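Local coordinates for protein dihydrodipicolinate synthase (Rhodopseudomonas palustris, PDB 3DZ1) that probably acts as a 4-hydroxy-tetrahydrodipicolinate synthase, a lyase of the DapA family with a TIM-barrel fold, at residues E54-L58 / Q280-G284; A109-L114 / L146-M150; W137-P143 / V166-D172. All coordinates share one frame; numbering follows the deposited sequence.

All three contacts belong to one eight-stranded parallel barrel with its surrounding helices. Contact 3, the innermost, pairs the neighbouring strands 137-141 and 165-170. Contact 2 touches it directly, with centres about 11 Å apart, and joins the loop after strand 105-108 to the loop after the short helix 143-146, which follows strand 137-141. Contact 1 stands apart, its centre about 21 Å from that of contact 2 and about 23 Å from that of contact 3. It ties the loop after strand 45-48 to segment 280-284. Along the chain, contact 1 encloses the other two, whose segments alternate. Contacts 2 and 3 form one barrel patch; contact 1 separately joins another barrel loop to the C-terminal helices.

Contact 1: E54-L58 / Q280-G284; sequences EAPKL and QRKPG
The ammonium group of Lys57 is gripped by two backbone carbonyls of segment 280-284 and by one carboxylate. Lys57 NZ gives hydrogen bonds to Pro283 O at 2.7 Å and to Arg281 O at 2.8 Å. It approaches Pro283 O from above the carbonyl plane. Glu54 OE1 supplies the third partner, a salt bridge of 2.9 Å to Lys57 NZ. The lysine chain is extended beyond CG and runs antiparallel to the Arg281 side chain. Lys57 CD packs 3.7 Å from Arg281 CB on the way.

Glu54 OE1 does double work. Lys57 NZ meets it on the anti side. Arg281 N donates to Glu54 OE1 on the syn side at 3.1 Å, with an N-H...O angle of 158°. The carboxylate therefore links the charge of Lys57 to the backbone of the other segment. Its second oxygen, OE2, forms a salt bridge with Lys266 of helix 260-271.

In fold terms, segment 54-58 lies in the loop after barrel strand 45-48 and holds a short 3-10 turn. Segment 280-284 lies between helices 260-271 and 289-301, and has a cis peptide before Pro283. The contact joins a loop of the barrel to the C-terminal helical region. The neighbouring second subunit packs against both segments, through its Pro86 on Pro56 and its Phe88 on Pro283.

Arg281 returns the grip from the other direction. Arg281 NH1 donates to Lys57 O at 2.9 Å, and that oxygen lies at the edge of the guanidinium, near its plane. Leu58 CD2 sits over one face of the group, toward the rim, 3.6 Å from Arg281 NH1. Elsewhere the guanidinium meets Glu62 in a salt bridge and the carbonyl of Gly24 through NE.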
# COMPACT_ATOMS: atom_id res chain seq x y z
N GLU A 54 1.22 -11.95 20.04
CA GLU A 54 2.41 -12.38 19.31
C GLU A 54 2.26 -13.78 18.73
O GLU A 54 3.24 -14.53 18.62
CB GLU A 54 3.64 -12.32 20.22
CG GLU A 54 3.95 -10.93 20.76
CD GLU A 54 5.11 -10.91 21.74
OE1 GLU A 54 6.28 -11.03 21.30
OE2 GLU A 54 4.86 -10.78 22.96
N ALA A 55 1.04 -14.14 18.34
CA ALA A 55 0.78 -15.46 17.77
C ALA A 55 1.67 -15.76 16.56
O ALA A 55 2.10 -16.90 16.37
CB ALA A 55 -0.69 -15.57 17.38
N PRO A 56 1.95 -14.74 15.73
CA PRO A 56 2.81 -15.02 14.57
C PRO A 56 4.20 -15.50 14.96
O PRO A 56 4.92 -16.08 14.14
CB PRO A 56 2.84 -13.68 13.84
CG PRO A 56 1.49 -13.11 14.15
CD PRO A 56 1.34 -13.41 15.62
N LYS A 57 4.58 -15.27 16.22
CA LYS A 57 5.89 -15.66 16.74
C LYS A 57 5.90 -17.02 17.44
O LYS A 57 6.94 -17.44 17.96
CB LYS A 57 6.40 -14.60 17.73
CG LYS A 57 6.41 -13.18 17.19
CD LYS A 57 6.91 -12.20 18.24
CE LYS A 57 6.84 -10.77 17.75
NZ LYS A 57 7.26 -9.81 18.82
N LEU A 58 4.76 -17.69 17.44
CA LEU A 58 4.62 -19.00 18.07
C LEU A 58 4.43 -20.06 16.99
O LEU A 58 4.01 -19.74 15.87
CB LEU A 58 3.40 -19.01 18.98
CG LEU A 58 3.27 -17.93 20.06
CD1 LEU A 58 1.88 -17.99 20.66
CD2 LEU A 58 4.34 -18.13 21.13
N GLN A 280 9.53 -10.22 24.91
CA GLN A 280 8.75 -10.51 23.70
C GLN A 280 9.68 -11.40 22.89
O GLN A 280 10.87 -11.49 23.17
CB GLN A 280 8.50 -9.25 22.88
CG GLN A 280 7.97 -8.06 23.64
CD GLN A 280 7.96 -6.81 22.78
OE1 GLN A 280 7.93 -5.70 23.29
NE2 GLN A 280 7.98 -7.00 21.46
N ARG A 281 9.13 -12.06 21.87
CA ARG A 281 9.95 -12.90 21.01
C ARG A 281 10.37 -12.04 19.82
O ARG A 281 9.71 -11.04 19.52
CB ARG A 281 9.16 -14.11 20.52
CG ARG A 281 8.97 -15.19 21.56
CD ARG A 281 8.44 -16.45 20.91
NE ARG A 281 8.43 -17.58 21.82
CZ ARG A 281 8.05 -18.81 21.48
NH1 ARG A 281 7.65 -19.06 20.24
NH2 ARG A 281 8.07 -19.78 22.38
N LYS A 282 11.46 -12.41 19.16
CA LYS A 282 11.92 -11.65 18.00
C LYS A 282 10.92 -11.88 16.86
O LYS A 282 10.40 -12.98 16.70
CB LYS A 282 13.30 -12.14 17.55
CG LYS A 282 14.40 -11.98 18.59
CD LYS A 282 15.75 -12.40 18.00
CE LYS A 282 16.86 -12.34 19.04
NZ LYS A 282 16.63 -13.31 20.15
N PRO A 283 10.64 -10.84 16.06
CA PRO A 283 11.19 -9.49 16.17
C PRO A 283 10.43 -8.65 17.21
O PRO A 283 9.21 -8.71 17.28
CB PRO A 283 11.05 -8.94 14.76
CG PRO A 283 9.74 -9.54 14.33
CD PRO A 283 9.86 -10.98 14.82
N GLY A 284 11.17 -7.88 18.00
CA GLY A 284 10.55 -7.05 19.01
C GLY A 284 11.60 -6.39 19.88
O GLY A 284 12.54 -7.05 20.33

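Contact 2: A109-L114 / L146-M150; sequences APPPSL and LSVVM
Val148 pushes its CG2 branch into the bend of segment 109-114. Val148 CG2 lies 3.1 Å from Pro111 O and 3.4 Å from Leu114 O, the carbonyls of the first and last residues of a type I turn. Leu114 O also accepts a hydrogen bond from Arg115 of a neighbouring subunit. With CG1 anti to the backbone N (chi1 179°), the CG2 branch of Val148 lies opposite the carbonyl carbon and faces the turn. Pro110 flanks the same valine, with its ring carbon CG 3.9 Å from Val148 CB.

Packing is tightest at Pro110. The CE methyl of the selenomethionine Met150 presses on the ring, 3.3 Å from Pro110 CG, closer than usual for two carbons. The Met150 chain is extended beyond CG, and this carries the methyl to the proline. One residue earlier, Ala109 CB meets Leu146 CD1 at 3.7 Å.

The side toward solvent is looser. Here Pro112 CA makes a CA-H...O contact of 3.4 Å with Leu146 O, and Ser147 CB stays 3.9 Å from Pro112 O. No hydrogen bond crosses between the segments. Cutting Val148 back to an alanine would remove both methyls and is likely to open a gap beside Pro111 O and Leu114 O and cost Pro110 part of its packing.

Ser147, with positive phi, marks where the chain leaves the short helix 143-146. Helix 117-131 lies against the contact, through Ile120 on Val148 and Phe124 on Pro110. Met150 also packs on Leu139 of strand 137-141 and on Ile155 and Ile158 of helix 152-161.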
# COMPACT_ATOMS: atom_id res chain seq x y z
N ALA A 109 -10.00 -11.65 11.24
CA ALA A 109 -9.65 -10.39 10.59
C ALA A 109 -9.44 -10.74 9.12
O ALA A 109 -9.08 -11.86 8.79
CB ALA A 109 -8.37 -9.82 11.19
N PRO A 110 -9.67 -9.77 8.22
CA PRO A 110 -9.48 -10.05 6.80
C PRO A 110 -8.02 -9.92 6.37
O PRO A 110 -7.24 -9.20 7.01
CB PRO A 110 -10.35 -8.99 6.14
CG PRO A 110 -10.11 -7.81 7.02
CD PRO A 110 -10.20 -8.42 8.43
N PRO A 111 -7.62 -10.62 5.31
CA PRO A 111 -6.24 -10.50 4.86
C PRO A 111 -6.07 -9.06 4.37
O PRO A 111 -7.02 -8.44 3.91
CB PRO A 111 -6.14 -11.52 3.72
CG PRO A 111 -7.57 -11.67 3.25
CD PRO A 111 -8.33 -11.67 4.55
N PRO A 112 -4.85 -8.50 4.48
CA PRO A 112 -4.58 -7.12 4.06
C PRO A 112 -4.79 -6.74 2.59
O PRO A 112 -4.80 -5.55 2.26
CB PRO A 112 -3.13 -6.91 4.51
CG PRO A 112 -2.54 -8.28 4.32
CD PRO A 112 -3.61 -9.19 4.89
N SER A 113 -4.97 -7.73 1.72
CA SER A 113 -5.14 -7.45 0.30
C SER A 113 -6.56 -7.16 -0.19
O SER A 113 -6.74 -6.59 -1.27
CB SER A 113 -4.57 -8.61 -0.53
OG SER A 113 -5.30 -9.81 -0.30
N LEU A 114 -7.57 -7.54 0.59
CA LEU A 114 -8.96 -7.32 0.19
C LEU A 114 -9.30 -5.84 0.00
O LEU A 114 -9.09 -5.02 0.90
CB LEU A 114 -9.90 -7.94 1.22
CG LEU A 114 -9.63 -9.40 1.60
CD1 LEU A 114 -10.75 -9.90 2.50
CD2 LEU A 114 -9.53 -10.27 0.36
N LEU A 146 -4.62 -3.25 9.36
CA LEU A 146 -4.97 -4.26 8.37
C LEU A 146 -5.24 -3.74 6.96
O LEU A 146 -5.42 -4.52 6.03
CB LEU A 146 -6.17 -5.05 8.88
CG LEU A 146 -5.98 -5.64 10.28
CD1 LEU A 146 -7.23 -6.37 10.72
CD2 LEU A 146 -4.78 -6.59 10.29
N SER A 147 -5.26 -2.41 6.81
CA SER A 147 -5.48 -1.77 5.52
C SER A 147 -6.91 -1.87 4.99
O SER A 147 -7.44 -0.90 4.46
CB SER A 147 -4.53 -2.35 4.47
OG SER A 147 -3.18 -2.24 4.90
N VAL A 148 -7.53 -3.03 5.14
CA VAL A 148 -8.89 -3.22 4.65
C VAL A 148 -9.88 -2.24 5.28
O VAL A 148 -9.84 -1.98 6.48
CB VAL A 148 -9.38 -4.65 4.90
CG1 VAL A 148 -10.81 -4.82 4.41
CG2 VAL A 148 -8.45 -5.65 4.21
N VAL A 149 -10.77 -1.69 4.46
CA VAL A 149 -11.78 -0.77 4.94
C VAL A 149 -13.15 -1.39 4.67
O VAL A 149 -13.42 -1.84 3.55
CB VAL A 149 -11.69 0.61 4.24
CG1 VAL A 149 -12.82 1.52 4.72
CG2 VAL A 149 -10.35 1.25 4.54
N MSE A 150 -14.00 -1.42 5.69
CA MSE A 150 -15.34 -1.98 5.59
C MSE A 150 -16.42 -0.96 5.92
O MSE A 150 -16.46 -0.44 7.04
CB MSE A 150 -15.49 -3.16 6.55
CG MSE A 150 -14.40 -4.21 6.46
SE MSE A 150 -14.75 -5.65 7.70
CE MSE A 150 -13.11 -6.64 7.51

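Contact 3: W137-P143 / V166-D172; sequences WVLQDYP and VMLKHED
Trp137 O takes a hydrogen bond from Val166 N at 3.1 Å, near the start of the pairing of two parallel strands. Next, Val138 and the selenomethionine Met167 run abreast, with Val138 CG2 3.8 Å from Met167 SE.

Leu139 uses both of its backbone polar atoms. Its N donates to Met167 O, and Leu139 O accepts from Lys169 N at 2.8 Å. Leu168 CD1 packs near that same carbonyl oxygen.

Gln140 runs alongside Lys169. Its CG is anti to the backbone N (chi1 173°) and the chain runs on extended, which brings Gln140 NE2 to 3.0 Å from Glu171 OE1. That bond is nearly straight at 171°, and the amide and carboxylate planes are almost coplanar. Glu171 OE1 also takes Lys169 NZ in a salt bridge of 3.0 Å, approached from above the carboxylate plane. The other oxygen, OE2, accepts from Asn200 N.

Asp141 N donates to Lys169 O at 3.2 Å, and Asp141 O accepts a weak bond from Glu171 N. A water donates to Asp141 OD2 and accepts from Asp172 N. The two aspartates come close, Asp141 OD2 to Asp172 OD2 at 4.4 Å, and Lys178 forms a salt bridge with each, which would offset their repulsion.

Tyr142, at an N-cap position, has one ring face under the Glu171 carboxylate, the planes 26° apart. Pro143 then sets its CG against Asp172 OD1.

These are the fifth and sixth strands of a TIM barrel, in register. In DapA enzymes the lysine that forms a Schiff base with pyruvate sits on the sixth strand, and the place of Lys169 is consistent with that role.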
# COMPACT_ATOMS: atom_id res chain seq x y z
N TRP A 137 -18.38 -16.15 16.07
CA TRP A 137 -17.16 -15.44 15.76
C TRP A 137 -17.27 -13.93 15.82
O TRP A 137 -18.37 -13.36 15.83
CB TRP A 137 -16.60 -15.88 14.40
CG TRP A 137 -17.47 -15.59 13.22
CD1 TRP A 137 -18.61 -16.25 12.86
CD2 TRP A 137 -17.25 -14.59 12.22
NE1 TRP A 137 -19.12 -15.72 11.70
CE2 TRP A 137 -18.30 -14.70 11.28
CE3 TRP A 137 -16.27 -13.61 12.03
CZ2 TRP A 137 -18.40 -13.86 10.17
CZ3 TRP A 137 -16.36 -12.78 10.92
CH2 TRP A 137 -17.42 -12.91 10.00
N VAL A 138 -16.11 -13.29 15.87
CA VAL A 138 -15.98 -11.84 15.96
C VAL A 138 -15.31 -11.26 14.73
O VAL A 138 -14.23 -11.71 14.33
CB VAL A 138 -15.13 -11.47 17.20
CG1 VAL A 138 -15.03 -9.95 17.33
CG2 VAL A 138 -15.73 -12.10 18.44
N LEU A 139 -15.95 -10.27 14.13
CA LEU A 139 -15.42 -9.61 12.94
C LEU A 139 -14.51 -8.46 13.39
O LEU A 139 -14.96 -7.53 14.05
CB LEU A 139 -16.57 -9.05 12.09
CG LEU A 139 -16.18 -8.23 10.85
CD1 LEU A 139 -15.34 -9.08 9.91
CD2 LEU A 139 -17.43 -7.73 10.15
N GLN A 140 -13.23 -8.54 13.04
CA GLN A 140 -12.29 -7.48 13.41
C GLN A 140 -12.16 -6.44 12.30
O GLN A 140 -11.76 -6.77 11.18
CB GLN A 140 -10.91 -8.05 13.76
CG GLN A 140 -9.87 -6.97 13.99
CD GLN A 140 -8.55 -7.52 14.49
OE1 GLN A 140 -8.12 -8.60 14.10
NE2 GLN A 140 -7.89 -6.76 15.36
N ASP A 141 -12.49 -5.20 12.63
CA ASP A 141 -12.44 -4.07 11.70
C ASP A 141 -11.38 -3.09 12.22
O ASP A 141 -11.67 -2.23 13.05
CB ASP A 141 -13.82 -3.41 11.65
CG ASP A 141 -13.87 -2.19 10.75
OD1 ASP A 141 -12.95 -2.01 9.92
OD2 ASP A 141 -14.85 -1.43 10.85
N TYR A 142 -10.17 -3.21 11.70
CA TYR A 142 -9.05 -2.39 12.15
C TYR A 142 -8.20 -1.94 10.96
O TYR A 142 -7.08 -2.42 10.76
CB TYR A 142 -8.21 -3.23 13.12
CG TYR A 142 -7.15 -2.51 13.92
CD1 TYR A 142 -7.17 -1.13 14.08
CD2 TYR A 142 -6.17 -3.24 14.59
CE1 TYR A 142 -6.22 -0.49 14.89
CE2 TYR A 142 -5.22 -2.62 15.39
CZ TYR A 142 -5.26 -1.24 15.54
OH TYR A 142 -4.32 -0.64 16.35
N PRO A 143 -8.72 -0.99 10.16
CA PRO A 143 -8.04 -0.45 8.98
C PRO A 143 -6.62 0.04 9.22
O PRO A 143 -5.73 -0.18 8.40
CB PRO A 143 -8.96 0.70 8.55
CG PRO A 143 -10.31 0.25 9.01
CD PRO A 143 -10.02 -0.33 10.37
N VAL A 166 -21.44 -12.93 15.82
CA VAL A 166 -22.16 -12.32 16.93
C VAL A 166 -21.58 -11.00 17.43
O VAL A 166 -22.20 -10.32 18.24
CB VAL A 166 -22.23 -13.28 18.14
CG1 VAL A 166 -22.97 -14.56 17.76
CG2 VAL A 166 -20.81 -13.62 18.61
N MSE A 167 -20.40 -10.64 16.94
CA MSE A 167 -19.77 -9.42 17.43
C MSE A 167 -18.85 -8.74 16.44
O MSE A 167 -18.27 -9.38 15.56
CB MSE A 167 -18.97 -9.76 18.69
CG MSE A 167 -18.20 -8.59 19.32
SE MSE A 167 -16.91 -9.24 20.64
CE MSE A 167 -18.16 -9.66 22.07
N LEU A 168 -18.74 -7.43 16.59
CA LEU A 168 -17.85 -6.64 15.77
C LEU A 168 -16.84 -6.04 16.74
O LEU A 168 -17.23 -5.46 17.76
CB LEU A 168 -18.59 -5.48 15.08
CG LEU A 168 -17.68 -4.38 14.50
CD1 LEU A 168 -16.95 -4.91 13.28
CD2 LEU A 168 -18.51 -3.15 14.13
N LYS A 169 -15.55 -6.22 16.45
CA LYS A 169 -14.53 -5.60 17.28
C LYS A 169 -14.29 -4.33 16.49
O LYS A 169 -13.61 -4.34 15.47
CB LYS A 169 -13.23 -6.39 17.35
CG LYS A 169 -12.24 -5.72 18.30
CD LYS A 169 -10.82 -6.24 18.15
CE LYS A 169 -9.89 -5.50 19.10
NZ LYS A 169 -8.47 -5.84 18.90
N HIS A 170 -14.89 -3.24 16.96
CA HIS A 170 -14.81 -1.94 16.32
C HIS A 170 -13.51 -1.19 16.57
O HIS A 170 -13.25 -0.72 17.68
CB HIS A 170 -16.00 -1.10 16.79
CG HIS A 170 -16.01 0.30 16.27
ND1 HIS A 170 -16.46 0.63 15.00
CD2 HIS A 170 -15.62 1.47 16.84
CE1 HIS A 170 -16.34 1.93 14.82
NE2 HIS A 170 -15.84 2.46 15.92
N GLU A 171 -12.69 -1.06 15.53
CA GLU A 171 -11.42 -0.36 15.65
C GLU A 171 -11.21 0.68 14.54
O GLU A 171 -10.10 1.17 14.35
CB GLU A 171 -10.27 -1.37 15.66
CG GLU A 171 -10.38 -2.39 16.78
CD GLU A 171 -9.07 -3.10 17.07
OE1 GLU A 171 -8.82 -4.18 16.48
OE2 GLU A 171 -8.28 -2.57 17.88
N ASP A 172 -12.28 1.01 13.82
CA ASP A 172 -12.16 1.99 12.74
C ASP A 172 -11.78 3.34 13.35
O ASP A 172 -12.17 3.66 14.49
CB ASP A 172 -13.47 2.12 11.96
CG ASP A 172 -13.26 2.73 10.59
OD1 ASP A 172 -12.10 3.11 10.28
OD2 ASP A 172 -14.23 2.84 9.82
O HOH W 1 -14.65 -0.57 13.35